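Local atomic coordinates of glutamate receptor kainate-like protein (Pleurobrachia bachei, PDB entry 4ZDM), a protein that binds glycine in the cleft of its ligand-binding domain and probably serves as a subunit of a glycine-activated ion channel of the ionotropic glutamate receptor family. Residues 10-15 with 52-57; 87-92 with 220-225; 116-121 with 185-190; 147-152 with 189-194. All blocks are in the same frame, centred on the assembly; numbering follows the deposited sequence.

Interaction 1: residues 10-15 with 52-57; sequences LRLGII and LNFTYN. With SO4 (sulfate ion), chain D.
Leu10 pairs with Tyr56 and Arg11 with Asn57 in two parallel bridges of the mixed sheet, the axes of strands 10-13 and 54-57 approaching to 4.9 Å at 45°. Three backbone bonds hold them: Leu10 N to Thr55 O (2.8 Å), Asn57 N to Leu10 O, and Leu12 N to Asn57 O (2.9 Å). On the face carrying Leu10, Leu12, Phe54 and Tyr56, the CD1 methyl of Leu10 sits over the centre of the Phe54 ring, 3.8 Å from its centroid and 10° off the normal, a CH-pi contact. Phe54 CG, set between its backbone N and carbonyl carbon (chi1 63°), places the ring there. Leu12 CD1 rests obliquely against the Tyr56 ring, 3.7 Å from CD2, and Val45 of helix 40-52, which lies against this face, packs on both residues. On the other face Arg11 and Asn57 share a sulfate, probably from the crystallisation liquor. Its O2 lies at the guanidinium edge, near the plane, accepting from both NE and NH2 of Arg11, each at 2.9 Å; Asn57 ND2 donates to O3 at 3.1 Å. His9 and Arg32 of the second subunit also bind this ion, and Arg11 NH2 donates to Lys87 O of that subunit. One face thus packs hydrocarbon, while the other gathers arginines, a histidine and an amide around an anion where two subunits meet, which would probably ease repulsion between the arginines.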
# COMPACT_ATOMS: atom_id res chain seq x y z
N LEU A 10 -1.18 7.02 -1.51
CA LEU A 10 -1.03 6.22 -2.73
C LEU A 10 0.35 5.69 -2.92
O LEU A 10 1.33 6.36 -2.59
CB LEU A 10 -1.41 7.05 -3.96
CG LEU A 10 -2.78 7.69 -3.99
CD1 LEU A 10 -2.90 8.54 -5.28
CD2 LEU A 10 -3.88 6.66 -3.93
N ARG A 11 0.46 4.47 -3.43
CA ARG A 11 1.72 3.92 -3.87
C ARG A 11 1.73 4.03 -5.39
O ARG A 11 0.79 3.66 -6.08
CB ARG A 11 1.92 2.48 -3.45
CG ARG A 11 2.31 2.28 -2.01
CD ARG A 11 1.10 2.21 -1.11
NE ARG A 11 1.52 1.87 0.26
CZ ARG A 11 0.69 1.64 1.26
NH1 ARG A 11 -0.61 1.67 1.09
NH2 ARG A 11 1.20 1.37 2.45
N LEU A 12 2.80 4.60 -5.92
CA LEU A 12 2.90 4.93 -7.34
C LEU A 12 4.00 4.12 -7.98
O LEU A 12 5.15 4.11 -7.53
CB LEU A 12 3.13 6.43 -7.53
CG LEU A 12 2.08 7.31 -6.89
CD1 LEU A 12 2.44 8.76 -7.12
CD2 LEU A 12 0.67 7.07 -7.32
N GLY A 13 3.67 3.46 -9.09
CA GLY A 13 4.59 2.59 -9.77
C GLY A 13 5.52 3.34 -10.71
O GLY A 13 5.07 4.13 -11.53
N ILE A 14 6.83 3.07 -10.60
CA ILE A 14 7.86 3.74 -11.40
C ILE A 14 8.85 2.72 -11.95
O ILE A 14 9.09 1.67 -11.35
CB ILE A 14 8.66 4.79 -10.59
CG1 ILE A 14 9.45 4.17 -9.46
CG2 ILE A 14 7.71 5.82 -10.03
CD1 ILE A 14 10.58 5.09 -8.94
N ILE A 15 9.46 3.09 -13.08
CA ILE A 15 10.69 2.52 -13.62
C ILE A 15 11.52 3.70 -14.03
O ILE A 15 11.09 4.50 -14.82
CB ILE A 15 10.45 1.59 -14.81
CG1 ILE A 15 9.74 0.31 -14.36
CG2 ILE A 15 11.80 1.22 -15.47
CD1 ILE A 15 9.33 -0.59 -15.46
N LEU A 52 -4.36 17.49 -5.40
CA LEU A 52 -5.33 16.47 -5.05
C LEU A 52 -5.22 16.03 -3.59
O LEU A 52 -6.07 15.29 -3.13
CB LEU A 52 -5.18 15.24 -5.93
CG LEU A 52 -5.86 15.12 -7.29
CD1 LEU A 52 -5.37 16.19 -8.13
CD2 LEU A 52 -5.62 13.79 -7.96
N ASN A 53 -4.23 16.51 -2.87
CA ASN A 53 -4.11 16.24 -1.42
C ASN A 53 -3.99 14.77 -1.12
O ASN A 53 -4.81 14.17 -0.44
CB ASN A 53 -5.30 16.82 -0.68
CG ASN A 53 -5.07 16.92 0.81
OD1 ASN A 53 -3.99 16.77 1.28
ND2 ASN A 53 -6.14 17.19 1.53
N PHE A 54 -2.94 14.19 -1.66
CA PHE A 54 -2.57 12.82 -1.33
C PHE A 54 -1.11 12.74 -0.97
O PHE A 54 -0.31 13.60 -1.40
CB PHE A 54 -2.88 11.78 -2.45
CG PHE A 54 -2.15 11.95 -3.74
CD1 PHE A 54 -0.88 11.49 -3.92
CD2 PHE A 54 -2.79 12.52 -4.80
CE1 PHE A 54 -0.22 11.58 -5.15
CE2 PHE A 54 -2.19 12.58 -6.04
CZ PHE A 54 -0.90 12.14 -6.22
N THR A 55 -0.76 11.77 -0.14
CA THR A 55 0.61 11.45 0.14
C THR A 55 1.01 10.24 -0.71
O THR A 55 0.12 9.49 -1.18
CB THR A 55 0.89 11.14 1.61
OG1 THR A 55 0.12 10.03 2.03
CG2 THR A 55 0.57 12.33 2.48
N TYR A 56 2.30 10.01 -0.95
CA TYR A 56 2.73 8.96 -1.83
C TYR A 56 4.16 8.55 -1.64
O TYR A 56 5.01 9.33 -1.13
CB TYR A 56 2.52 9.37 -3.29
CG TYR A 56 3.39 10.52 -3.73
CD1 TYR A 56 3.02 11.83 -3.41
CD2 TYR A 56 4.52 10.31 -4.49
CE1 TYR A 56 3.82 12.93 -3.81
CE2 TYR A 56 5.30 11.39 -4.90
CZ TYR A 56 4.94 12.66 -4.56
OH TYR A 56 5.70 13.76 -4.96
N ASN A 57 4.43 7.30 -2.03
CA ASN A 57 5.76 6.80 -2.24
C ASN A 57 5.82 6.07 -3.55
O ASN A 57 4.75 5.80 -4.18
CB ASN A 57 6.21 5.88 -1.11
CG ASN A 57 6.49 6.66 0.15
OD1 ASN A 57 7.33 7.56 0.17
ND2 ASN A 57 5.68 6.44 1.19
S SO4 D . 4.71 2.96 1.66
O1 SO4 D . 6.12 2.72 1.19
O2 SO4 D . 4.02 1.65 1.73
O3 SO4 D . 4.04 3.83 0.63
O4 SO4 D . 4.67 3.62 2.97

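Interaction 2: residues 87-92 with 220-225; sequences KTDMIV and GLRKNS
The Arg222 guanidinium meets Thr88 O and Asp89 OD1 at its edge, both nearly in its plane, while a water lies over the centre of one face, 3.6 Å above it. NH1 of Arg222 donates to Thr88 O at 2.7 Å, in the carbonyl plane. NH2 makes a salt bridge to Asp89 OD1 (3.0 Å, 164° at the hydrogen), using the anti lone pair of that oxygen; the carboxylate plane stands 80° from the guanidinium. A bend at chi3 (-68°) turns the arginine's tip toward both partners, and NH1 is held further by Leu83 O. The other carboxylate oxygen, Asp89 OD2, accepts from Arg11 N, tying the salt bridge to the neighbouring strand 8-13. An alanine in place of Arg222 would probably leave Asp89 OD1 without its charged mate and Thr88 O without this donor. Here strand 90-92 of the mixed sheet meets the end of strand 205-221 antiparallel, with Ile91 and Gly220 a hydrogen-bonded pair: Ile91 N to Gly220 O is 2.8 Å and Gly220 N to Ile91 O 3.0 Å. Gly220 suits the site, since a CB there would come 3.3 Å from Ile91 CD1. Beyond this pair the same water bridges the two backbones, donating to Asp89 O and accepting from Arg222 N. Met90 and Leu221 run side by side, SD of the methionine 3.9 Å from CD1 of the leucine.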
# COMPACT_ATOMS: atom_id res chain seq x y z
N LYS A 87 -0.38 -3.74 -5.22
CA LYS A 87 0.88 -3.29 -4.65
C LYS A 87 1.05 -1.79 -4.86
O LYS A 87 1.51 -1.06 -3.97
CB LYS A 87 2.03 -4.10 -5.26
CG LYS A 87 3.36 -3.77 -4.60
CD LYS A 87 4.39 -4.85 -4.77
CE LYS A 87 5.63 -4.56 -3.88
NZ LYS A 87 5.26 -4.51 -2.44
N THR A 88 0.67 -1.32 -6.05
CA THR A 88 0.56 0.09 -6.33
C THR A 88 -0.85 0.47 -6.65
O THR A 88 -1.70 -0.39 -6.88
CB THR A 88 1.45 0.50 -7.51
OG1 THR A 88 1.10 -0.35 -8.61
CG2 THR A 88 2.92 0.34 -7.16
N ASP A 89 -1.13 1.77 -6.60
CA ASP A 89 -2.45 2.34 -6.90
C ASP A 89 -2.53 3.10 -8.21
O ASP A 89 -3.64 3.30 -8.76
CB ASP A 89 -2.85 3.27 -5.76
CG ASP A 89 -2.83 2.57 -4.45
OD1 ASP A 89 -3.60 1.57 -4.27
OD2 ASP A 89 -2.02 2.93 -3.56
N MET A 90 -1.39 3.53 -8.76
CA MET A 90 -1.35 4.22 -10.02
C MET A 90 0.04 4.09 -10.59
O MET A 90 1.01 4.14 -9.82
CB MET A 90 -1.77 5.71 -9.86
CG MET A 90 -1.79 6.48 -11.14
SD MET A 90 -2.72 8.05 -11.04
CE MET A 90 -1.76 8.92 -9.87
N ILE A 91 0.15 3.91 -11.89
CA ILE A 91 1.44 3.82 -12.58
C ILE A 91 1.75 5.18 -13.14
O ILE A 91 0.93 5.75 -13.85
CB ILE A 91 1.37 2.79 -13.69
CG1 ILE A 91 1.10 1.40 -13.14
CG2 ILE A 91 2.64 2.85 -14.54
CD1 ILE A 91 0.73 0.37 -14.22
N VAL A 92 2.94 5.71 -12.83
CA VAL A 92 3.28 7.10 -13.21
C VAL A 92 4.51 7.23 -14.08
O VAL A 92 5.01 8.36 -14.23
CB VAL A 92 3.36 7.99 -11.94
CG1 VAL A 92 2.01 7.98 -11.19
CG2 VAL A 92 4.52 7.61 -11.04
N GLY A 220 -1.48 4.88 -15.47
CA GLY A 220 -2.28 3.67 -15.39
C GLY A 220 -3.01 3.55 -14.07
O GLY A 220 -2.39 3.80 -13.03
N LEU A 221 -4.29 3.12 -14.12
CA LEU A 221 -5.11 2.99 -12.92
C LEU A 221 -5.91 1.73 -13.03
O LEU A 221 -6.19 1.27 -14.14
CB LEU A 221 -6.11 4.15 -12.74
CG LEU A 221 -5.51 5.55 -12.45
CD1 LEU A 221 -4.99 6.21 -13.67
CD2 LEU A 221 -6.60 6.43 -11.82
N ARG A 222 -6.29 1.14 -11.90
CA ARG A 222 -7.25 0.04 -11.95
C ARG A 222 -8.58 0.55 -12.49
O ARG A 222 -8.95 1.70 -12.31
CB ARG A 222 -7.43 -0.61 -10.56
CG ARG A 222 -6.24 -1.42 -10.11
CD ARG A 222 -6.51 -2.08 -8.76
NE ARG A 222 -6.60 -1.12 -7.67
CZ ARG A 222 -5.52 -0.62 -7.05
NH1 ARG A 222 -4.32 -1.01 -7.39
NH2 ARG A 222 -5.68 0.29 -6.09
N LYS A 223 -9.31 -0.36 -13.13
CA LYS A 223 -10.68 -0.03 -13.53
C LYS A 223 -11.52 0.41 -12.32
O LYS A 223 -11.36 -0.08 -11.21
CB LYS A 223 -11.31 -1.23 -14.24
CG LYS A 223 -10.63 -1.52 -15.55
CD LYS A 223 -11.32 -2.65 -16.25
CE LYS A 223 -10.86 -2.73 -17.67
NZ LYS A 223 -11.91 -3.45 -18.44
N ASN A 224 -12.42 1.34 -12.57
CA ASN A 224 -13.37 1.81 -11.56
C ASN A 224 -12.73 2.54 -10.42
O ASN A 224 -13.22 2.60 -9.29
CB ASN A 224 -14.22 0.64 -11.02
CG ASN A 224 -15.02 -0.03 -12.12
OD1 ASN A 224 -15.74 0.63 -12.86
ND2 ASN A 224 -14.80 -1.33 -12.31
N SER A 225 -11.58 3.16 -10.69
CA SER A 225 -10.90 3.89 -9.64
C SER A 225 -11.68 5.11 -9.22
O SER A 225 -12.05 5.93 -10.07
CB SER A 225 -9.52 4.36 -10.11
OG SER A 225 -8.92 5.14 -9.08
O HOH W 1 -6.03 2.24 -9.30

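Interaction 3: residues 116-121 with 185-190; sequences LGALVK and GFVFID
Strands 112-121 and 186-192 are antiparallel neighbours in the mixed sheet, and Ala118 with Ile189 forms a non-hydrogen-bonded pair between two hydrogen-bonded ones, Gly117 with Asp190 and Leu119 with Phe188. The strand directions differ by 155° and the axes close to 4.6 Å. Each hydrogen-bonded pair has both of its bonds: Gly117 N to Asp190 O is 2.9 Å, with Asp190 N returning to Gly117 O, and Leu119 N to Phe188 O is 2.9 Å and almost straight (175° at the hydrogen), with Phe188 N returning to Leu119 O. Beyond them direct pairing gives way to water: one molecule accepts from Lys121 N and donates to Phe186 O, while another links Lys121 O with Gly185 N.

On the face carrying Ala118 and Ile189, the Ala118 methyl touches two aliphatic branches of the other strand, Val187 CG1 at 3.8 Å and Ile189 CG1 at 4.0 Å. Val187 has CG1 anti to its backbone N (chi1 177°), which sends that branch to Ala118 and leaves CG2 to meet Val120 CG2 at 3.7 Å. On the reverse face Asp190 CB lies over the rim of the Phe188 ring, and Met181 of helix 174-182 packs on both Leu119 and Phe188. Gly117 is there too; a CB on it would come 3.2 Å from Leu119 CD1. Leu116 CD2 reaches Asp190 O at 3.7 Å. Strand 140-144 continues the sheet beyond 186-192 and 205-221 flanks 112-121, so the pair is interior to it, as expected for the sheet of one lobe in the bilobed, periplasmic-binding-protein-like ligand-binding domain of glutamate receptors.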
# COMPACT_ATOMS: atom_id res chain seq x y z
N LEU A 116 6.06 5.10 -32.61
CA LEU A 116 7.25 4.27 -32.78
C LEU A 116 8.19 4.88 -33.81
O LEU A 116 7.78 5.44 -34.82
CB LEU A 116 6.87 2.85 -33.23
CG LEU A 116 5.97 2.07 -32.26
CD1 LEU A 116 5.71 0.63 -32.77
CD2 LEU A 116 6.49 2.08 -30.86
N GLY A 117 9.46 4.74 -33.52
CA GLY A 117 10.50 5.06 -34.48
C GLY A 117 11.52 3.96 -34.53
O GLY A 117 11.83 3.35 -33.52
N ALA A 118 12.06 3.77 -35.72
CA ALA A 118 13.12 2.79 -35.96
C ALA A 118 14.42 3.57 -36.11
O ALA A 118 14.55 4.32 -37.10
CB ALA A 118 12.80 1.99 -37.18
N LEU A 119 15.33 3.46 -35.14
CA LEU A 119 16.55 4.25 -35.15
C LEU A 119 17.76 3.32 -35.34
O LEU A 119 17.75 2.15 -34.92
CB LEU A 119 16.65 5.11 -33.89
CG LEU A 119 15.88 6.43 -33.92
CD1 LEU A 119 14.37 6.27 -34.03
CD2 LEU A 119 16.29 7.24 -32.67
N VAL A 120 18.81 3.86 -35.98
CA VAL A 120 19.97 3.04 -36.36
C VAL A 120 21.19 3.94 -36.41
O VAL A 120 21.05 5.13 -36.67
CB VAL A 120 19.71 2.34 -37.73
CG1 VAL A 120 19.66 3.38 -38.86
CG2 VAL A 120 20.75 1.23 -38.01
N LYS A 121 22.36 3.33 -36.23
CA LYS A 121 23.64 4.05 -36.45
C LYS A 121 23.84 4.13 -37.98
O LYS A 121 23.83 3.12 -38.66
CB LYS A 121 24.80 3.33 -35.77
CG LYS A 121 26.14 4.09 -35.82
CD LYS A 121 27.25 3.21 -35.23
CE LYS A 121 28.65 3.69 -35.64
NZ LYS A 121 29.66 2.68 -35.19
N GLY A 185 24.84 -1.71 -36.78
CA GLY A 185 24.28 -2.89 -37.40
C GLY A 185 22.97 -3.38 -36.81
O GLY A 185 22.52 -4.50 -37.07
N PHE A 186 22.32 -2.49 -36.04
CA PHE A 186 21.17 -2.88 -35.22
C PHE A 186 20.15 -1.75 -35.19
O PHE A 186 20.46 -0.66 -34.72
CB PHE A 186 21.66 -3.21 -33.82
CG PHE A 186 20.60 -3.66 -32.85
CD1 PHE A 186 19.87 -2.73 -32.11
CD2 PHE A 186 20.37 -5.01 -32.61
CE1 PHE A 186 18.93 -3.15 -31.16
CE2 PHE A 186 19.42 -5.42 -31.68
CZ PHE A 186 18.71 -4.49 -30.97
N VAL A 187 18.93 -2.02 -35.67
CA VAL A 187 17.82 -1.07 -35.66
C VAL A 187 17.01 -1.29 -34.39
O VAL A 187 16.51 -2.39 -34.16
CB VAL A 187 16.93 -1.20 -36.90
CG1 VAL A 187 15.78 -0.26 -36.83
CG2 VAL A 187 17.74 -0.92 -38.18
N PHE A 188 16.94 -0.27 -33.56
CA PHE A 188 16.14 -0.32 -32.34
C PHE A 188 14.82 0.34 -32.62
O PHE A 188 14.76 1.50 -33.03
CB PHE A 188 16.87 0.37 -31.19
CG PHE A 188 16.20 0.24 -29.83
CD1 PHE A 188 15.56 -0.91 -29.43
CD2 PHE A 188 16.29 1.27 -28.92
CE1 PHE A 188 14.95 -0.98 -28.19
CE2 PHE A 188 15.70 1.18 -27.66
CZ PHE A 188 15.04 0.05 -27.30
N ILE A 189 13.73 -0.41 -32.42
CA ILE A 189 12.39 0.11 -32.64
C ILE A 189 11.77 0.40 -31.27
O ILE A 189 11.48 -0.54 -30.53
CB ILE A 189 11.51 -0.85 -33.46
CG1 ILE A 189 12.13 -1.15 -34.82
CG2 ILE A 189 10.13 -0.23 -33.59
CD1 ILE A 189 11.48 -2.33 -35.54
N ASP A 190 11.61 1.67 -30.96
CA ASP A 190 11.04 2.06 -29.66
C ASP A 190 10.32 3.39 -29.81
O ASP A 190 9.83 3.71 -30.87
CB ASP A 190 12.13 2.04 -28.60
CG ASP A 190 11.57 1.83 -27.19
OD1 ASP A 190 11.17 2.80 -26.54
OD2 ASP A 190 11.54 0.67 -26.74
O HOH W 2 22.78 0.62 -35.24
O HOH W 3 25.09 0.58 -38.47

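Interaction 4: residues 147-152 with 189-194; sequences RNPELL and IDEIPG. With NA (sodium ion), chain E; GLY (glycine), chain B.
Asp190 OD1 is gripped by three N-H groups: Arg147 NH2 at 2.9 Å on its syn lone pair, Arg147 NE by a weak bond, and Glu191 N, also weakly. Asp190 OD2 takes a weak bond from Arg147 NE at 2.9 Å, completing a salt bridge. With CG anti to the backbone N (chi1 -171°) and an extended chain, Arg147 spreads its guanidinium beside the bound glycine, whose CA sits 3.7 Å above one face. Its NH1 pairs with Glu17, and Phe66 makes a cation-pi contact. An alanine at Arg147 would probably leave Asp190 and Glu17 without their charged mate and open a gap beside the ligand. Glu191 divides its oxygens: OE1 accepts from the glycine N at 2.8 Å, while OE2 takes Asn148 ND2 at 2.9 Å on its anti side but 30° out of the carboxylate plane, and also Ser96 OG, fixing the carboxylate's rotation; Pro149 CG packs on Glu191 CG at 3.7 Å. At the start of helix 148-152, Asn148 N donates to the glycine O at 2.9 Å. A helix N-terminus receiving the ligand carboxylate while an acidic side chain takes its amino group is characteristic of the glutamate receptor ligand-binding cleft.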
# COMPACT_ATOMS: atom_id res chain seq x y z
N ARG A 147 7.45 -4.39 -23.19
CA ARG A 147 7.31 -2.95 -23.34
C ARG A 147 6.36 -2.72 -24.53
O ARG A 147 6.13 -3.61 -25.32
CB ARG A 147 8.69 -2.31 -23.55
CG ARG A 147 8.73 -0.83 -23.52
CD ARG A 147 10.12 -0.35 -23.89
NE ARG A 147 10.26 1.07 -24.17
CZ ARG A 147 10.50 1.99 -23.27
NH1 ARG A 147 10.49 1.69 -21.97
NH2 ARG A 147 10.67 3.24 -23.68
N ASN A 148 5.75 -1.54 -24.61
CA ASN A 148 4.70 -1.29 -25.60
C ASN A 148 5.05 -1.52 -27.07
O ASN A 148 4.22 -2.07 -27.79
CB ASN A 148 4.22 0.14 -25.39
CG ASN A 148 3.29 0.63 -26.49
OD1 ASN A 148 2.16 0.19 -26.64
ND2 ASN A 148 3.79 1.61 -27.27
N PRO A 149 6.25 -1.15 -27.57
CA PRO A 149 6.47 -1.43 -28.99
C PRO A 149 6.30 -2.90 -29.38
O PRO A 149 5.62 -3.13 -30.37
CB PRO A 149 7.91 -0.93 -29.23
CG PRO A 149 8.05 0.16 -28.17
CD PRO A 149 7.38 -0.41 -26.98
N GLU A 150 6.84 -3.85 -28.60
CA GLU A 150 6.69 -5.27 -28.89
C GLU A 150 5.20 -5.60 -28.87
O GLU A 150 4.73 -6.28 -29.78
CB GLU A 150 7.44 -6.11 -27.88
CG GLU A 150 7.31 -7.62 -28.10
CD GLU A 150 7.76 -8.45 -26.90
OE1 GLU A 150 7.35 -8.18 -25.75
OE2 GLU A 150 8.53 -9.40 -27.14
N LEU A 151 4.50 -5.12 -27.84
CA LEU A 151 3.09 -5.46 -27.62
C LEU A 151 2.29 -4.94 -28.82
O LEU A 151 1.42 -5.63 -29.32
CB LEU A 151 2.53 -4.87 -26.32
CG LEU A 151 2.74 -5.41 -24.90
CD1 LEU A 151 1.72 -4.71 -23.90
CD2 LEU A 151 2.58 -6.90 -24.84
N LEU A 152 2.54 -3.69 -29.24
CA LEU A 152 1.89 -3.13 -30.43
C LEU A 152 2.12 -3.86 -31.70
O LEU A 152 1.21 -4.09 -32.50
CB LEU A 152 2.35 -1.69 -30.71
CG LEU A 152 1.72 -0.64 -29.85
CD1 LEU A 152 2.29 0.72 -30.29
CD2 LEU A 152 0.17 -0.65 -29.90
N ILE A 189 13.73 -0.41 -32.42
CA ILE A 189 12.39 0.11 -32.64
C ILE A 189 11.77 0.40 -31.27
O ILE A 189 11.48 -0.54 -30.53
CB ILE A 189 11.51 -0.85 -33.46
CG1 ILE A 189 12.13 -1.15 -34.82
CG2 ILE A 189 10.13 -0.23 -33.59
CD1 ILE A 189 11.48 -2.33 -35.54
N ASP A 190 11.61 1.67 -30.96
CA ASP A 190 11.04 2.06 -29.66
C ASP A 190 10.32 3.39 -29.81
O ASP A 190 9.83 3.71 -30.87
CB ASP A 190 12.13 2.04 -28.60
CG ASP A 190 11.57 1.83 -27.19
OD1 ASP A 190 11.17 2.80 -26.54
OD2 ASP A 190 11.54 0.67 -26.74
N GLU A 191 10.16 4.11 -28.70
CA GLU A 191 9.15 5.17 -28.63
C GLU A 191 9.71 6.56 -28.74
O GLU A 191 10.62 6.95 -28.00
CB GLU A 191 8.38 5.09 -27.30
CG GLU A 191 7.71 3.72 -27.08
CD GLU A 191 6.84 3.66 -25.82
OE1 GLU A 191 7.02 4.53 -24.93
OE2 GLU A 191 5.97 2.74 -25.78
N ILE A 192 9.10 7.35 -29.61
CA ILE A 192 9.31 8.78 -29.63
C ILE A 192 8.25 9.36 -28.71
O ILE A 192 7.21 8.74 -28.54
CB ILE A 192 9.21 9.35 -31.05
CG1 ILE A 192 7.81 9.08 -31.59
CG2 ILE A 192 10.27 8.73 -31.98
CD1 ILE A 192 7.28 10.12 -32.46
N PRO A 193 8.49 10.52 -28.12
CA PRO A 193 9.71 11.34 -28.23
C PRO A 193 10.87 10.87 -27.39
O PRO A 193 11.99 11.37 -27.57
CB PRO A 193 9.22 12.72 -27.74
CG PRO A 193 8.19 12.41 -26.78
CD PRO A 193 7.45 11.19 -27.31
N GLY A 194 10.63 9.97 -26.47
CA GLY A 194 11.68 9.63 -25.52
C GLY A 194 12.99 9.21 -26.16
O GLY A 194 14.07 9.57 -25.65
NA NA E . 9.68 -10.87 -25.73
N GLY B . 6.53 3.70 -22.29
CA GLY B . 6.82 2.25 -22.39
C GLY B . 5.66 1.36 -22.09
O GLY B . 5.73 0.13 -22.25
OXT GLY B . 4.58 1.85 -21.64
O HOH W 4 8.76 -12.95 -27.08

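Along the chain interaction 1 closes first; interactions 3 and 4 are nested inside the long loop closed by interaction 2. Interactions 1 and 2 lie with centres about 10 Å apart and touch through neighbouring strands 8-13 and 90-92, with Gly13 N 2.8 Å from Met90 O. Interactions 3 and 4, their centres also about 10 Å apart, share Ile189 and Asp190 on strand 186-192, and Leu116 CD2 packs on Pro149 CG at 3.7 Å. The two groups lie well apart, interactions 1 and 3 having centres about 33 Å from each other on opposite sides of the chain's centre. This spacing fits two lobes, linked in part by strand 205-221, with glycine bound between them beside interaction 4.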